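Local coordinates for protein glucokinase (Leishmania braziliensis MHOM/BR/75/M2904, PDB 6EDI) that probably phosphorylates glucose with ATP, as a dimeric sugar kinase of the actin-like ATPase superfamily, at residues I21-L26 with F88-Q93; V251-G256 with L284-A289; P273-A278 with I331-E336; K309-G314 with A318-V323; Y359-E364 with F390-S395. One frame throughout, in Å; residues are numbered along the deposited sequence.

Interaction 1: I21-L26 with F88-Q93; sequences IALEQL and FDEVLQ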
# COMPACT_ATOMS: atom_id res chain seq x y z
N ILE A 21 -26.14 20.37 14.57
CA ILE A 21 -27.03 20.82 15.63
C ILE A 21 -26.24 21.39 16.80
O ILE A 21 -25.07 21.04 17.01
CB ILE A 21 -27.90 19.67 16.18
CG1 ILE A 21 -27.02 18.51 16.63
CG2 ILE A 21 -28.92 19.21 15.14
CD1 ILE A 21 -27.72 17.55 17.55
N ALA A 22 -26.88 22.26 17.57
CA ALA A 22 -26.29 22.73 18.81
C ALA A 22 -26.19 21.56 19.77
O ALA A 22 -27.06 20.69 19.77
CB ALA A 22 -27.14 23.83 19.41
N LEU A 23 -25.16 21.55 20.62
CA LEU A 23 -25.03 20.47 21.61
C LEU A 23 -26.29 20.30 22.46
O LEU A 23 -26.69 19.17 22.79
CB LEU A 23 -23.81 20.67 22.50
CG LEU A 23 -23.75 19.84 23.78
CD1 LEU A 23 -23.69 18.34 23.48
CD2 LEU A 23 -22.54 20.23 24.60
N GLU A 24 -26.92 21.41 22.81
CA GLU A 24 -28.12 21.37 23.64
C GLU A 24 -29.27 20.65 22.93
O GLU A 24 -30.17 20.11 23.57
CB GLU A 24 -28.53 22.79 24.06
CG GLU A 24 -27.43 23.59 24.77
CD GLU A 24 -26.30 24.05 23.83
OE1 GLU A 24 -26.59 24.45 22.68
OE2 GLU A 24 -25.12 23.98 24.24
N GLN A 25 -29.23 20.63 21.59
CA GLN A 25 -30.30 20.03 20.79
C GLN A 25 -30.06 18.55 20.48
O GLN A 25 -30.84 17.96 19.74
CB GLN A 25 -30.45 20.74 19.44
CG GLN A 25 -30.82 22.22 19.48
CD GLN A 25 -30.70 22.85 18.09
OE1 GLN A 25 -29.63 22.81 17.47
NE2 GLN A 25 -31.80 23.42 17.60
N LEU A 26 -29.00 17.96 21.03
CA LEU A 26 -28.63 16.58 20.68
C LEU A 26 -29.71 15.54 21.00
O LEU A 26 -30.20 14.86 20.10
CB LEU A 26 -27.27 16.17 21.28
CG LEU A 26 -26.79 14.74 21.02
CD1 LEU A 26 -26.67 14.45 19.54
CD2 LEU A 26 -25.46 14.47 21.71
N PHE A 88 -15.89 15.18 24.04
CA PHE A 88 -16.51 13.86 24.18
C PHE A 88 -17.27 13.78 25.50
O PHE A 88 -18.37 13.24 25.56
CB PHE A 88 -15.46 12.75 24.10
CG PHE A 88 -14.73 12.72 22.79
CD1 PHE A 88 -15.33 13.18 21.62
CD2 PHE A 88 -13.42 12.23 22.73
CE1 PHE A 88 -14.64 13.15 20.41
CE2 PHE A 88 -12.73 12.21 21.53
CZ PHE A 88 -13.34 12.67 20.37
N ASP A 89 -16.69 14.35 26.56
CA ASP A 89 -17.38 14.38 27.84
C ASP A 89 -18.65 15.25 27.82
O ASP A 89 -19.68 14.84 28.36
CB ASP A 89 -16.43 14.79 28.97
CG ASP A 89 -16.96 14.39 30.33
OD1 ASP A 89 -16.81 13.20 30.69
OD2 ASP A 89 -17.54 15.25 31.03
N GLU A 90 -18.60 16.41 27.17
CA GLU A 90 -19.81 17.23 27.03
C GLU A 90 -20.92 16.50 26.27
O GLU A 90 -22.10 16.68 26.57
CB GLU A 90 -19.52 18.56 26.34
CG GLU A 90 -18.55 19.47 27.07
CD GLU A 90 -18.93 20.94 26.96
OE1 GLU A 90 -18.69 21.55 25.89
OE2 GLU A 90 -19.47 21.47 27.95
N VAL A 91 -20.55 15.70 25.28
CA VAL A 91 -21.55 14.93 24.52
C VAL A 91 -22.13 13.85 25.41
O VAL A 91 -23.35 13.65 25.47
CB VAL A 91 -20.93 14.29 23.26
CG1 VAL A 91 -21.92 13.33 22.60
CG2 VAL A 91 -20.49 15.35 22.28
N LEU A 92 -21.23 13.16 26.11
CA LEU A 92 -21.60 12.05 26.96
C LEU A 92 -22.45 12.52 28.15
O LEU A 92 -23.51 11.96 28.41
CB LEU A 92 -20.34 11.30 27.41
CG LEU A 92 -20.42 9.78 27.53
CD1 LEU A 92 -21.69 9.24 26.89
CD2 LEU A 92 -19.19 9.12 26.90
N GLN A 93 -22.01 13.57 28.85
CA GLN A 93 -22.79 14.11 29.96
C GLN A 93 -24.14 14.65 29.48
O GLN A 93 -25.13 14.60 30.22
CB GLN A 93 -22.01 15.20 30.72
CG GLN A 93 -20.63 14.76 31.27
CD GLN A 93 -20.64 13.43 32.02
OE1 GLN A 93 -19.77 12.57 31.79
NE2 GLN A 93 -21.59 13.25 32.92

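Interaction 2: V251-G256 with L284-A289; sequences VQALAG and LEFNYA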
# COMPACT_ATOMS: atom_id res chain seq x y z
N VAL A 251 10.07 19.81 -14.89
CA VAL A 251 10.43 19.24 -13.60
C VAL A 251 11.62 19.99 -13.04
O VAL A 251 11.68 20.30 -11.85
CB VAL A 251 10.74 17.72 -13.70
CG1 VAL A 251 11.09 17.19 -12.32
CG2 VAL A 251 9.55 16.95 -14.29
N GLN A 252 12.57 20.29 -13.92
CA GLN A 252 13.74 21.06 -13.54
C GLN A 252 13.36 22.41 -12.93
O GLN A 252 13.87 22.82 -11.87
CB GLN A 252 14.65 21.31 -14.75
CG GLN A 252 15.92 22.08 -14.39
CD GLN A 252 16.76 21.36 -13.35
OE1 GLN A 252 17.57 20.48 -13.68
NE2 GLN A 252 16.57 21.72 -12.09
N ALA A 253 12.47 23.11 -13.61
CA ALA A 253 12.07 24.44 -13.14
C ALA A 253 11.32 24.32 -11.83
O ALA A 253 11.48 25.16 -10.93
CB ALA A 253 11.23 25.16 -14.19
N LEU A 254 10.49 23.28 -11.70
CA LEU A 254 9.73 23.06 -10.47
C LEU A 254 10.67 22.80 -9.30
O LEU A 254 10.51 23.36 -8.22
CB LEU A 254 8.72 21.91 -10.63
CG LEU A 254 7.85 21.63 -9.41
CD1 LEU A 254 7.05 22.89 -9.06
CD2 LEU A 254 6.91 20.43 -9.62
N ALA A 255 11.67 21.96 -9.55
CA ALA A 255 12.68 21.61 -8.55
C ALA A 255 13.43 22.84 -8.03
O ALA A 255 13.63 23.00 -6.82
CB ALA A 255 13.66 20.61 -9.15
N GLY A 256 13.89 23.67 -8.96
CA GLY A 256 14.61 24.88 -8.60
C GLY A 256 13.73 25.85 -7.84
O GLY A 256 14.16 26.51 -6.88
N LEU A 284 -0.22 24.90 -9.14
CA LEU A 284 -1.07 25.57 -10.13
C LEU A 284 -0.62 27.02 -10.33
O LEU A 284 -0.54 27.52 -11.46
CB LEU A 284 -2.55 25.53 -9.72
CG LEU A 284 -3.42 26.26 -10.74
CD1 LEU A 284 -3.28 25.60 -12.12
CD2 LEU A 284 -4.87 26.30 -10.30
N GLU A 285 -0.29 27.67 -9.22
CA GLU A 285 0.24 29.04 -9.27
C GLU A 285 1.58 29.10 -10.01
O GLU A 285 1.84 30.05 -10.76
CB GLU A 285 0.35 29.62 -7.86
CG GLU A 285 -1.03 29.71 -7.19
CD GLU A 285 -0.99 30.24 -5.77
OE1 GLU A 285 0.11 30.56 -5.28
OE2 GLU A 285 -2.08 30.33 -5.15
N PHE A 286 2.42 28.09 -9.80
CA PHE A 286 3.68 28.01 -10.53
C PHE A 286 3.43 27.76 -12.01
O PHE A 286 4.11 28.33 -12.88
CB PHE A 286 4.57 26.90 -9.97
CG PHE A 286 5.83 26.69 -10.76
CD1 PHE A 286 6.93 27.51 -10.53
CD2 PHE A 286 5.90 25.71 -11.73
CE1 PHE A 286 8.10 27.34 -11.27
CE2 PHE A 286 7.06 25.52 -12.47
CZ PHE A 286 8.17 26.34 -12.24
N ASN A 287 2.48 26.88 -12.30
CA ASN A 287 2.15 26.56 -13.67
C ASN A 287 1.73 27.79 -14.47
O ASN A 287 2.09 27.94 -15.64
CB ASN A 287 1.07 25.49 -13.72
CG ASN A 287 1.65 24.10 -13.50
OD1 ASN A 287 2.84 23.97 -13.20
ND2 ASN A 287 0.81 23.08 -13.64
N TYR A 288 0.99 28.67 -13.81
CA TYR A 288 0.52 29.89 -14.46
C TYR A 288 1.68 30.77 -14.89
O TYR A 288 1.77 31.17 -16.05
CB TYR A 288 -0.42 30.66 -13.55
CG TYR A 288 -1.06 31.84 -14.25
CD1 TYR A 288 -1.97 31.64 -15.28
CD2 TYR A 288 -0.75 33.14 -13.88
CE1 TYR A 288 -2.57 32.72 -15.93
CE2 TYR A 288 -1.34 34.22 -14.52
CZ TYR A 288 -2.25 34.01 -15.54
OH TYR A 288 -2.83 35.09 -16.18
N ALA A 289 2.57 31.07 -13.96
CA ALA A 289 3.79 31.81 -14.27
C ALA A 289 4.54 31.11 -15.40
O ALA A 289 4.85 31.72 -16.42
CB ALA A 289 4.66 31.95 -13.04

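Interaction 3: P273-A278 with I331-E336; sequences PIWEAA and IGLTAE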
# COMPACT_ATOMS: atom_id res chain seq x y z
N PRO A 273 11.37 17.09 -7.49
CA PRO A 273 10.33 17.61 -6.59
C PRO A 273 9.30 16.52 -6.42
O PRO A 273 9.30 15.60 -7.23
CB PRO A 273 9.75 18.79 -7.38
CG PRO A 273 9.96 18.43 -8.83
CD PRO A 273 11.18 17.51 -8.89
N ILE A 274 8.46 16.60 -5.40
CA ILE A 274 7.46 15.56 -5.20
C ILE A 274 6.26 15.79 -6.11
O ILE A 274 6.01 16.92 -6.54
CB ILE A 274 7.06 15.43 -3.73
CG1 ILE A 274 6.37 16.71 -3.22
CG2 ILE A 274 8.29 15.20 -2.88
CD1 ILE A 274 5.99 16.64 -1.74
N TRP A 275 5.53 14.72 -6.44
CA TRP A 275 4.37 14.82 -7.33
C TRP A 275 3.37 15.86 -6.85
O TRP A 275 2.73 16.54 -7.65
CB TRP A 275 3.65 13.48 -7.44
CG TRP A 275 4.25 12.55 -8.44
CD1 TRP A 275 4.96 11.42 -8.17
CD2 TRP A 275 4.16 12.65 -9.87
NE1 TRP A 275 5.33 10.81 -9.34
CE2 TRP A 275 4.86 11.54 -10.40
CE3 TRP A 275 3.57 13.56 -10.75
CZ2 TRP A 275 4.98 11.32 -11.79
CZ3 TRP A 275 3.68 13.34 -12.13
CH2 TRP A 275 4.39 12.23 -12.63
N GLU A 276 3.22 15.96 -5.53
CA GLU A 276 2.30 16.92 -4.93
C GLU A 276 2.57 18.34 -5.41
O GLU A 276 1.64 19.12 -5.65
CB GLU A 276 2.42 16.87 -3.40
CG GLU A 276 1.88 18.09 -2.66
CD GLU A 276 1.95 17.93 -1.16
OE1 GLU A 276 2.93 18.41 -0.55
OE2 GLU A 276 1.03 17.31 -0.58
N ALA A 277 3.85 18.67 -5.57
CA ALA A 277 4.24 20.02 -5.94
C ALA A 277 3.80 20.41 -7.35
O ALA A 277 3.71 21.58 -7.67
CB ALA A 277 5.74 20.21 -5.76
N ALA A 278 3.51 19.42 -8.19
CA ALA A 278 3.04 19.67 -9.55
C ALA A 278 1.54 19.50 -9.70
O ALA A 278 1.02 19.57 -10.81
CB ALA A 278 3.77 18.75 -10.55
N ILE A 331 -2.52 13.12 -13.04
CA ILE A 331 -2.70 11.82 -13.67
C ILE A 331 -1.35 11.07 -13.78
O ILE A 331 -1.30 9.84 -13.62
CB ILE A 331 -3.41 11.96 -15.05
CG1 ILE A 331 -4.87 12.38 -14.84
CG2 ILE A 331 -3.35 10.66 -15.83
CD1 ILE A 331 -5.69 11.33 -14.10
N GLY A 332 -0.27 11.82 -14.02
CA GLY A 332 1.06 11.22 -14.03
C GLY A 332 1.40 10.52 -12.72
O GLY A 332 1.97 9.43 -12.72
N LEU A 333 1.02 11.15 -11.60
CA LEU A 333 1.16 10.53 -10.29
C LEU A 333 0.32 9.27 -10.25
O LEU A 333 0.79 8.22 -9.79
CB LEU A 333 0.72 11.47 -9.16
CG LEU A 333 0.45 10.82 -7.80
CD1 LEU A 333 1.70 10.26 -7.14
CD2 LEU A 333 -0.24 11.80 -6.86
N THR A 334 -0.92 9.36 -10.73
CA THR A 334 -1.78 8.16 -10.75
C THR A 334 -1.27 7.06 -11.66
O THR A 334 -1.61 5.90 -11.49
CB THR A 334 -3.24 8.47 -11.13
OG1 THR A 334 -3.30 8.88 -12.51
CG2 THR A 334 -3.83 9.54 -10.23
N ALA A 335 -0.45 7.39 -12.66
CA ALA A 335 0.11 6.31 -13.47
C ALA A 335 1.01 5.46 -12.59
O ALA A 335 1.01 4.22 -12.66
CB ALA A 335 0.88 6.88 -14.66
N GLU A 336 1.80 6.13 -11.74
CA GLU A 336 2.63 5.43 -10.77
C GLU A 336 1.82 4.64 -9.73
O GLU A 336 2.15 3.50 -9.41
CB GLU A 336 3.60 6.39 -10.06
CG GLU A 336 4.61 7.09 -10.98
CD GLU A 336 5.27 6.19 -12.02
OE1 GLU A 336 5.50 4.98 -11.77
OE2 GLU A 336 5.58 6.70 -13.11

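Interaction 4: K309-G314 with A318-V323; sequences KLAKSG and AAIAAV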
# COMPACT_ATOMS: atom_id res chain seq x y z
N LYS A 309 -10.40 30.00 -12.01
CA LYS A 309 -11.53 30.79 -12.49
C LYS A 309 -11.28 31.28 -13.92
O LYS A 309 -12.16 31.18 -14.79
CB LYS A 309 -11.83 31.96 -11.56
CG LYS A 309 -12.93 32.88 -12.08
CD LYS A 309 -13.15 34.07 -11.18
CE LYS A 309 -14.25 33.80 -10.16
NZ LYS A 309 -15.32 34.86 -10.21
N LEU A 310 -10.07 31.79 -14.16
CA LEU A 310 -9.66 32.27 -15.48
C LEU A 310 -9.70 31.16 -16.52
O LEU A 310 -10.00 31.40 -17.69
CB LEU A 310 -8.25 32.88 -15.40
CG LEU A 310 -8.04 34.35 -15.00
CD1 LEU A 310 -8.98 34.78 -13.90
CD2 LEU A 310 -6.61 34.59 -14.56
N ALA A 311 -9.42 29.93 -16.08
CA ALA A 311 -9.43 28.78 -16.98
C ALA A 311 -10.85 28.36 -17.32
O ALA A 311 -11.16 27.99 -18.46
CB ALA A 311 -8.69 27.62 -16.34
N LYS A 312 -11.72 28.41 -16.31
CA LYS A 312 -13.13 28.10 -16.48
C LYS A 312 -13.76 29.08 -17.48
O LYS A 312 -14.51 28.68 -18.38
CB LYS A 312 -13.86 28.14 -15.13
CG LYS A 312 -15.33 27.76 -15.22
CD LYS A 312 -16.00 27.66 -13.85
CE LYS A 312 -17.46 27.20 -14.00
NZ LYS A 312 -18.11 26.76 -12.73
N SER A 313 -13.44 30.36 -17.30
CA SER A 313 -13.88 31.42 -18.20
C SER A 313 -13.58 31.09 -19.66
O SER A 313 -14.45 31.18 -20.52
CB SER A 313 -13.20 32.74 -17.84
OG SER A 313 -14.15 33.73 -17.54
N GLY A 314 -12.34 30.69 -19.92
CA GLY A 314 -11.93 30.33 -21.27
C GLY A 314 -11.10 31.41 -21.92
O GLY A 314 -10.63 31.26 -23.05
N ALA A 318 -3.00 31.09 -20.74
CA ALA A 318 -2.00 30.57 -19.82
C ALA A 318 -2.64 29.88 -18.62
O ALA A 318 -2.14 28.86 -18.13
CB ALA A 318 -1.07 31.66 -19.38
N ALA A 319 -3.75 30.45 -18.13
CA ALA A 319 -4.48 29.82 -17.04
C ALA A 319 -4.99 28.45 -17.48
O ALA A 319 -5.00 27.50 -16.70
CB ALA A 319 -5.64 30.70 -16.59
N ILE A 320 -5.42 28.36 -18.74
CA ILE A 320 -5.92 27.11 -19.29
C ILE A 320 -4.80 26.07 -19.38
O ILE A 320 -5.00 24.91 -19.03
CB ILE A 320 -6.54 27.30 -20.68
CG1 ILE A 320 -7.63 28.38 -20.63
CG2 ILE A 320 -7.10 25.98 -21.21
CD1 ILE A 320 -8.45 28.50 -21.90
N ALA A 321 -3.64 26.50 -19.84
CA ALA A 321 -2.49 25.61 -19.95
C ALA A 321 -2.04 25.17 -18.56
O ALA A 321 -1.67 24.02 -18.36
CB ALA A 321 -1.34 26.29 -20.69
N ALA A 322 -2.05 26.11 -17.62
CA ALA A 322 -1.61 25.82 -16.25
C ALA A 322 -2.50 24.77 -15.59
O ALA A 322 -2.00 23.91 -14.86
CB ALA A 322 -1.59 27.08 -15.43
N VAL A 323 -3.81 24.85 -15.84
CA VAL A 323 -4.75 23.83 -15.35
C VAL A 323 -4.52 22.50 -16.04
O VAL A 323 -4.53 21.44 -15.40
CB VAL A 323 -6.21 24.28 -15.55
CG1 VAL A 323 -7.17 23.12 -15.29
CG2 VAL A 323 -6.53 25.40 -14.62

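Interaction 5: Y359-E364 with F390-S395; sequences YFEKPE and FLRQVS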
# COMPACT_ATOMS: atom_id res chain seq x y z
N TYR A 359 -13.28 21.41 -16.15
CA TYR A 359 -12.16 20.84 -16.89
C TYR A 359 -12.48 19.42 -17.37
O TYR A 359 -12.23 19.07 -18.53
CB TYR A 359 -10.86 20.88 -16.07
CG TYR A 359 -9.68 20.26 -16.80
CD1 TYR A 359 -8.96 20.99 -17.74
CD2 TYR A 359 -9.30 18.95 -16.56
CE1 TYR A 359 -7.89 20.43 -18.43
CE2 TYR A 359 -8.22 18.38 -17.25
CZ TYR A 359 -7.52 19.13 -18.18
OH TYR A 359 -6.45 18.58 -18.88
N PHE A 360 -13.05 18.61 -16.49
CA PHE A 360 -13.28 17.21 -16.82
C PHE A 360 -14.55 16.99 -17.63
O PHE A 360 -14.77 15.90 -18.16
CB PHE A 360 -13.35 16.38 -15.55
CG PHE A 360 -12.17 16.53 -14.64
CD1 PHE A 360 -11.02 15.78 -14.83
CD2 PHE A 360 -12.24 17.38 -13.55
CE1 PHE A 360 -9.94 15.91 -13.96
CE2 PHE A 360 -11.16 17.52 -12.68
CZ PHE A 360 -10.02 16.78 -12.89
N GLU A 361 -15.39 18.02 -17.73
CA GLU A 361 -16.60 17.90 -18.53
C GLU A 361 -16.32 17.94 -20.04
O GLU A 361 -17.17 17.54 -20.85
CB GLU A 361 -17.63 18.96 -18.12
CG GLU A 361 -18.18 18.80 -16.70
CD GLU A 361 -19.12 17.61 -16.54
OE1 GLU A 361 -19.63 17.13 -17.57
OE2 GLU A 361 -19.34 17.15 -15.39
N LYS A 362 -15.12 18.38 -20.42
CA LYS A 362 -14.72 18.43 -21.83
C LYS A 362 -14.12 17.10 -22.27
O LYS A 362 -13.04 16.73 -21.81
CB LYS A 362 -13.68 19.52 -22.07
CG LYS A 362 -14.04 20.91 -21.55
CD LYS A 362 -12.97 21.93 -21.93
CE LYS A 362 -13.24 23.31 -21.32
NZ LYS A 362 -12.03 23.81 -20.58
N PRO A 363 -14.80 16.39 -23.18
CA PRO A 363 -14.28 15.08 -23.62
C PRO A 363 -12.84 15.14 -24.12
O PRO A 363 -12.09 14.19 -23.90
CB PRO A 363 -15.23 14.70 -24.76
CG PRO A 363 -16.53 15.35 -24.39
CD PRO A 363 -16.16 16.65 -23.70
N GLU A 364 -12.46 16.23 -24.78
CA GLU A 364 -11.09 16.33 -25.30
C GLU A 364 -10.08 16.26 -24.16
O GLU A 364 -9.06 15.58 -24.25
CB GLU A 364 -10.90 17.62 -26.09
CG GLU A 364 -10.17 17.45 -27.42
CD GLU A 364 -11.10 17.01 -28.55
OE1 GLU A 364 -11.22 17.76 -29.54
OE2 GLU A 364 -11.69 15.91 -28.46
N PHE A 390 -11.37 4.84 -13.77
CA PHE A 390 -11.15 6.09 -13.05
C PHE A 390 -12.46 6.81 -12.79
O PHE A 390 -13.34 6.85 -13.65
CB PHE A 390 -10.21 7.04 -13.80
CG PHE A 390 -8.75 6.80 -13.52
CD1 PHE A 390 -8.17 5.56 -13.77
CD2 PHE A 390 -7.96 7.82 -13.02
CE1 PHE A 390 -6.82 5.35 -13.52
CE2 PHE A 390 -6.62 7.62 -12.78
CZ PHE A 390 -6.04 6.39 -13.02
N LEU A 391 -12.58 7.34 -11.57
CA LEU A 391 -13.77 8.08 -11.14
C LEU A 391 -13.37 9.45 -10.61
O LEU A 391 -12.24 9.64 -10.15
CB LEU A 391 -14.52 7.30 -10.05
CG LEU A 391 -14.94 5.85 -10.29
CD1 LEU A 391 -15.69 5.35 -9.07
CD2 LEU A 391 -15.81 5.72 -11.54
N ARG A 392 -14.32 10.38 -10.63
CA ARG A 392 -14.14 11.77 -10.23
C ARG A 392 -15.27 12.18 -9.30
O ARG A 392 -16.43 11.97 -9.64
CB ARG A 392 -14.37 12.62 -11.46
CG ARG A 392 -13.22 13.36 -11.97
CD ARG A 392 -13.69 13.96 -13.25
NE ARG A 392 -14.81 14.84 -12.98
CZ ARG A 392 -15.84 15.01 -13.79
NH1 ARG A 392 -15.88 14.37 -14.94
NH2 ARG A 392 -16.82 15.84 -13.45
N GLN A 393 -14.95 12.80 -8.17
CA GLN A 393 -16.00 13.35 -7.32
C GLN A 393 -16.69 14.54 -8.00
O GLN A 393 -16.02 15.42 -8.54
CB GLN A 393 -15.44 13.80 -5.97
CG GLN A 393 -16.54 14.04 -4.95
CD GLN A 393 -16.03 14.45 -3.59
OE1 GLN A 393 -14.83 14.38 -3.31
NE2 GLN A 393 -16.95 14.92 -2.73
N VAL A 394 -18.03 14.57 -7.95
CA VAL A 394 -18.79 15.69 -8.53
C VAL A 394 -19.69 16.40 -7.52
O VAL A 394 -20.07 17.55 -7.75
CB VAL A 394 -19.63 15.24 -9.74
CG1 VAL A 394 -18.73 14.74 -10.85
CG2 VAL A 394 -20.64 14.17 -9.33
N SER A 395 -20.05 15.73 -6.43
CA SER A 395 -20.94 16.33 -5.43
C SER A 395 -20.23 16.42 -4.10
O SER A 395 -19.66 15.42 -3.62
CB SER A 395 -22.22 15.49 -5.26
OG SER A 395 -22.77 15.06 -6.49

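Interaction 1: I21-L26 with F88-Q93
Leu-23 reaches across to helix 84-98 and touches it where Glu-90 and Val-91 follow each other. Starting at CB, the side chain first runs toward the helix without meeting it: CG is anti to the backbone N (chi1 165°), which sends the branch point forward, and the two methyls do the touching. CD1 comes down on the backbone, 3.9 Å from Glu-90 O and only slightly farther from Val-91 CA. CD2 lies against the root of the glutamate, 3.9 Å from Glu-90 CB, with the two side chains crossing at about a right angle. Beyond that CB the glutamate chain bends at chi2 and its carboxylate plays no part, so of the glutamate side chain Leu-23 touches CB alone.

A second, more buried touch lies one turn on. Leu-26 CD2 stands 3.8 Å from Val-91 CG1, again with the side chains nearly perpendicular. No hydrogen bond links the two segments. The polar work is done inside 21-26, where Gln-25 folds back and its OE1 accepts the N-H of Ala-22 at 2.8 Å, in the carbonyl plane, while Gln-25 N bonds to Ala-22 O. These bonds lie within a turn from which Leu-23 and Leu-26 both point to the helix.

The segment joins edge strand 16-20 of the first six-stranded sheet to helix 26-32. Leu-23 also rests on Val-72 of strand 67-75, Leu-26 on Phe-56 of strand 51-58, and Val-91 on Phe-74, Val-54 and Phe-56, so loop and helix together cover one sheet of a lobe of the actin-like ATPase fold.

Interaction 2: V251-G256 with L284-A289
This is an apolar helix-to-helix contact in which one aromatic side chain, Phe-286 of helix 281-292, is laid against the flank of helix 245-259. Both helices follow the second six-stranded sheet's strand 227-233 in the chain of this actin-like ATPase fold, and the contact sits near the dimer interface: Val-251 and Gln-252, on the same turn, pack on Trp-242 of the second subunit.

With chi1 at 175° the phenyl group leaves its helix opposite the backbone N and extends fully toward Ala-253 and Leu-254. One face of the ring is covered by Leu-254 CD1, 4.0 Å above the ring plane but shifted toward the rim, and the nearest ring atom, Phe-286 CD2, is 4.1 Å from it. Tyr-257, one turn beyond Ala-253 on helix 245-259, brings its own ring to Phe-286. Beside this greasy patch a polar tie joins the same helices, since Asn-287 OD1 is hydrogen-bonded to Tyr-250 OH; its ND2 bonds to Ala-322 O of helix 317-341, so this one amide links its own helix to two others.

The far end of the ring, Phe-286 CZ, meets Ala-253 at the edge: Ala-253 CB lies in the ring plane, 3.8 Å from that atom.

Interaction 3: P273-A278 with I331-E336
The contact is an indole laid flat on helix backbone. Trp-275 opens a short 3-10 turn, 275-278, and lies against the long helix 317-341 in the actin-like ATPase fold of this kinase.

The aromatic contacts all come from one face. Leu-333 CA makes a CH-pi contact with the five-membered ring of Trp-275, 3.9 Å from its centroid and 20° off the normal. Under the other end of the indole, Trp-275 CH2 is 3.4 Å from Gly-332 C and CZ3 is 3.5 Å from Leu-333 N. Gly-332 has no side chain to stand in the way, which is why the six-membered ring can settle directly on the peptide.

The polar contacts point elsewhere. Glu-336 turns its carboxylate to Ser-241 OG and His-376 NE2, with a further bond from OE2 to Ser-239 OG of the second subunit, tying the helix to the dimer interface. Toward the indole it offers just CG, 4.1 Å from Trp-275 NE1.

The purely apolar part is the leucine side chain; it and the indole lie alongside each other and run opposite ways. CG of Leu-333 is anti to its backbone N (chi1 164°), and this carries methyl CD1 to 3.6 Å from Trp-275 CD1.

Interaction 4: K309-G314 with A318-V323
Ala-311 is the tight centre of this corner, where two consecutive helices of the actin-like ATPase fold, 304-313 and 317-341, meet at a steep angle across a short turn. Its CB drops in among three residues of the second helix, 3.5 Å from Val-323 CG2 and 3.7 Å from Ala-319 O. Alongside, Leu-310 CB and Ala-319 CB meet at 3.6 Å. The methyl groups are small enough for the backbones to come very near, with Ala-311 CA and Ile-320 CA 4.5 Å apart. The short helical axes pass at 7.8 Å and make an angle of 108° between their N-to-C directions. Val-323 also rests on Tyr-359, and Ala-319 on Tyr-288 of helix 281-292, so this part is roofed by other helices. In the connection, Asp-316 OD1 accepts the backbone N-H of Ala-319.

Toward solvent the contact thins out. Ile-320 sends CG1 anti to its carbonyl carbon (chi1 -55°) and stays extended, bringing methyl CD1 to 3.7 Å from Gly-314 O on the exposed turn. Gly-314 leaves the helix with a positive phi of 104°, a backbone shape that suits glycine.

Across the two segments there is neither a hydrogen bond nor a salt bridge. The corner is therefore held by close van der Waals fit between aliphatic groups, with alanines at the closest point of the backbones, while Ala-322 O turns to a third helix and accepts a bond from Asn-287 ND2.

Interaction 5: Y359-E364 with F390-S395
The ring of Phe-360 is sandwiched: Tyr-359 CD2 sits 3.9 Å above the centre of one face, and the aliphatic part of Arg-392 covers the opposite face, with CG over the centre and CD 3.3 Å from Phe-360 CG. The guanidinium group of Arg-392 carries on past the ring rather than over it. Its plane is only 9° from that of the phenyl, yet what lies on its face is Phe-360 CB, offset toward the rim and 3.3 Å from Arg-392 NH1. At the guanidinium edge, in its plane, stands Glu-361 OE2.

That last pair is a salt bridge, with a weak hydrogen bond of 3.4 Å from Arg-392 NH2 to Glu-361 OE2 and an N-H...O angle of 159°. The carboxylate is turned almost perpendicular to the guanidinium, 87° between planes, and one oxygen makes the contact. The bend of the arginine at chi3 swings the charged end from the ring toward the glutamate. Glu-361 is exposed whereas Arg-392 is buried, so the acid probably offsets part of the arginine's charge from the solvent side. Tyr-327 of helix 317-341 also brings its ring to Phe-360.

Arg-392 belongs to strand 389-393, which in the second six-stranded sheet lies between 178-182 and 345-348; the backbone of Arg-392 bonds to that of Lys-179. Helix 357-361 thus leans on the sheet through a phenylalanine and an arginine stem. Helices packed over a central mixed sheet in this way are characteristic of the lobes of the actin-like ATPase fold.

Overall arrangement
Interaction 1 stands apart, about 39 to 47 Å centre to centre from the others, joining loop and helix over the first sheet; the remaining four cluster around helices and strands of the second sheet. Interactions 2, 3 and 5 are buried, 1 and 4 only partly. Interactions 3 and 4 share helix 317-341. Interactions 2 and 3 touch through Leu-254 with Pro-273 and Ala-278, and both reach the second subunit. Interaction 4 meets interaction 5 at Val-323 and Tyr-359, while Phe-390 packs on Ile-331 and Thr-334 of interaction 3. Chemically, 1 and 4 rely on aliphatic contacts, 2, 3 and 5 use aromatic rings, and 5 alone adds a salt bridge.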